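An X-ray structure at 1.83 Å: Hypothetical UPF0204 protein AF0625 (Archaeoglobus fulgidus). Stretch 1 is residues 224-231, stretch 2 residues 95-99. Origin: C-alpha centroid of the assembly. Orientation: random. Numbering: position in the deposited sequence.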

# COMPACT_ATOMS: atom_id res chain seq x y z
N GLU A 224 -17.76 -13.41 2.61
CA GLU A 224 -19.21 -13.29 2.75
C GLU A 224 -19.78 -11.92 2.43
O GLU A 224 -20.97 -11.78 2.14
CB GLU A 224 -19.65 -13.68 4.16
CG GLU A 224 -19.35 -15.12 4.56
CD GLU A 224 -17.86 -15.41 4.68
OE1 GLU A 224 -17.10 -14.49 5.07
OE2 GLU A 224 -17.46 -16.56 4.40
N HIS A 225 -18.94 -10.89 2.50
CA HIS A 225 -19.39 -9.53 2.24
C HIS A 225 -19.01 -9.00 0.87
O HIS A 225 -19.42 -7.91 0.49
CB HIS A 225 -18.84 -8.60 3.32
CG HIS A 225 -19.47 -8.81 4.67
ND1 HIS A 225 -20.78 -8.46 4.94
CD2 HIS A 225 -18.98 -9.34 5.81
CE1 HIS A 225 -21.06 -8.76 6.19
NE2 HIS A 225 -19.98 -9.30 6.74
N LEU A 226 -18.22 -9.77 0.12
CA LEU A 226 -17.82 -9.36 -1.22
C LEU A 226 -18.94 -9.61 -2.20
O LEU A 226 -19.71 -10.56 -2.05
CB LEU A 226 -16.60 -10.15 -1.68
CG LEU A 226 -15.24 -10.02 -0.99
CD1 LEU A 226 -14.30 -11.05 -1.60
CD2 LEU A 226 -14.69 -8.61 -1.16
N THR A 227 -19.05 -8.75 -3.21
CA THR A 227 -20.05 -8.91 -4.26
C THR A 227 -19.29 -8.80 -5.57
O THR A 227 -18.18 -8.29 -5.61
CB THR A 227 -21.13 -7.81 -4.22
OG1 THR A 227 -20.51 -6.53 -4.39
CG2 THR A 227 -21.88 -7.85 -2.89
N ALA A 228 -19.89 -9.29 -6.65
CA ALA A 228 -19.24 -9.21 -7.95
C ALA A 228 -19.00 -7.75 -8.32
O ALA A 228 -17.96 -7.41 -8.87
CB ALA A 228 -20.09 -9.90 -9.01
N GLU A 229 -19.96 -6.88 -8.00
CA GLU A 229 -19.83 -5.46 -8.33
C GLU A 229 -18.73 -4.77 -7.52
O GLU A 229 -18.04 -3.89 -8.03
CB GLU A 229 -21.17 -4.74 -8.14
CG GLU A 229 -21.11 -3.26 -8.51
CD GLU A 229 -20.44 -3.00 -9.86
OE1 GLU A 229 -20.89 -3.59 -10.88
OE2 GLU A 229 -19.47 -2.21 -9.91
N PHE A 230 -18.57 -5.17 -6.27
CA PHE A 230 -17.52 -4.58 -5.44
C PHE A 230 -16.17 -4.97 -6.04
O PHE A 230 -15.26 -4.14 -6.11
CB PHE A 230 -17.61 -5.09 -4.01
CG PHE A 230 -16.70 -4.36 -3.06
CD1 PHE A 230 -16.96 -3.05 -2.69
CD2 PHE A 230 -15.57 -4.99 -2.54
CE1 PHE A 230 -16.11 -2.36 -1.83
CE2 PHE A 230 -14.71 -4.31 -1.68
CZ PHE A 230 -14.98 -3.00 -1.32
N LEU A 231 -16.03 -6.22 -6.45
CA LEU A 231 -14.78 -6.68 -7.05
C LEU A 231 -14.48 -5.93 -8.34
O LEU A 231 -13.33 -5.64 -8.64
CB LEU A 231 -14.81 -8.18 -7.30
CG LEU A 231 -14.66 -9.06 -6.05
CD1 LEU A 231 -14.66 -10.53 -6.46
CD2 LEU A 231 -13.37 -8.71 -5.32
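Stretch 2 (95-99) GNVGT

What form does stretch 2 take as it meets stretch 1? It is an irregular segment, neither helix nor strand, and no hydrogen bond joins it to stretch 1, so the contact rests on packing alone. Its course runs from the neighbourhood of F230 towards H225, so that the later residues of stretch 2 meet the earlier residues of stretch 1. Against it lie a loop and the first turn of a helix, which T227 caps: F230 N donates to T227 OG1 at 3.0 Å, and F230 is thereby tied into the turn that carries its ring.

How does the approach begin? G95 makes no contact with stretch 1; its phi/psi of 153/155 would jam a CB against the preceding carbonyl, which by itself calls for glycine. N96 then touches through its backbone, with N96 O 3.5 Å from F230 CZ. Its CA-to-CB bond points away, and its ND2 is hydrogen-bonded elsewhere in the structure.

Where is the centre of the packing? V97 gives up more area to the contact than any other residue, and both its methyl groups take part. V97 CG2 lies 4.0 Å from F230 CE2, while V97 CG1 lies 4.0 Å from L226 CD2 and 3.8 Å from H225 CB. The side chain, chi1 in the t well, thus bridges the helix start and the loop before it.

Why can the backbone come so close at the next residue? G98 has no side chain, and its CA sits over one face of the H225 ring, 4.0 Å from H225 CG. An ideal CB here would fall 2.6 Å from H225 CG, a clash. The two CA atoms, of H225 and G98, are 5.5 Å apart, the closest such pair between the stretches. Beyond it, T99 turns its CA-to-CB bond sideways and has no atom within 4.5 Å of stretch 1.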

# COMPACT_ATOMS: atom_id res chain seq x y z
N GLY A 95 -8.87 0.73 2.69
CA GLY A 95 -10.18 0.47 2.12
C GLY A 95 -10.94 -0.51 2.99
O GLY A 95 -10.33 -1.30 3.71
N ASN A 96 -12.27 -0.46 2.93
CA ASN A 96 -13.10 -1.34 3.74
C ASN A 96 -14.06 -2.16 2.91
O ASN A 96 -14.52 -1.73 1.86
CB ASN A 96 -13.96 -0.54 4.72
CG ASN A 96 -13.14 0.28 5.68
OD1 ASN A 96 -12.32 -0.25 6.41
ND2 ASN A 96 -13.37 1.59 5.68
N VAL A 97 -14.37 -3.36 3.40
CA VAL A 97 -15.36 -4.18 2.73
C VAL A 97 -16.63 -4.02 3.58
O VAL A 97 -17.24 -2.95 3.59
CB VAL A 97 -14.96 -5.67 2.65
CG1 VAL A 97 -16.04 -6.46 1.89
CG2 VAL A 97 -13.63 -5.82 1.91
N GLY A 98 -17.00 -5.06 4.32
CA GLY A 98 -18.20 -5.02 5.13
C GLY A 98 -18.22 -4.21 6.43
O GLY A 98 -19.30 -3.89 6.93
N THR A 99 -17.06 -3.88 6.98
CA THR A 99 -17.02 -3.12 8.22
C THR A 99 -15.96 -2.02 8.19
O THR A 99 -14.90 -2.18 7.59
CB THR A 99 -16.71 -4.03 9.45
OG1 THR A 99 -15.34 -4.44 9.42
CG2 THR A 99 -17.60 -5.26 9.44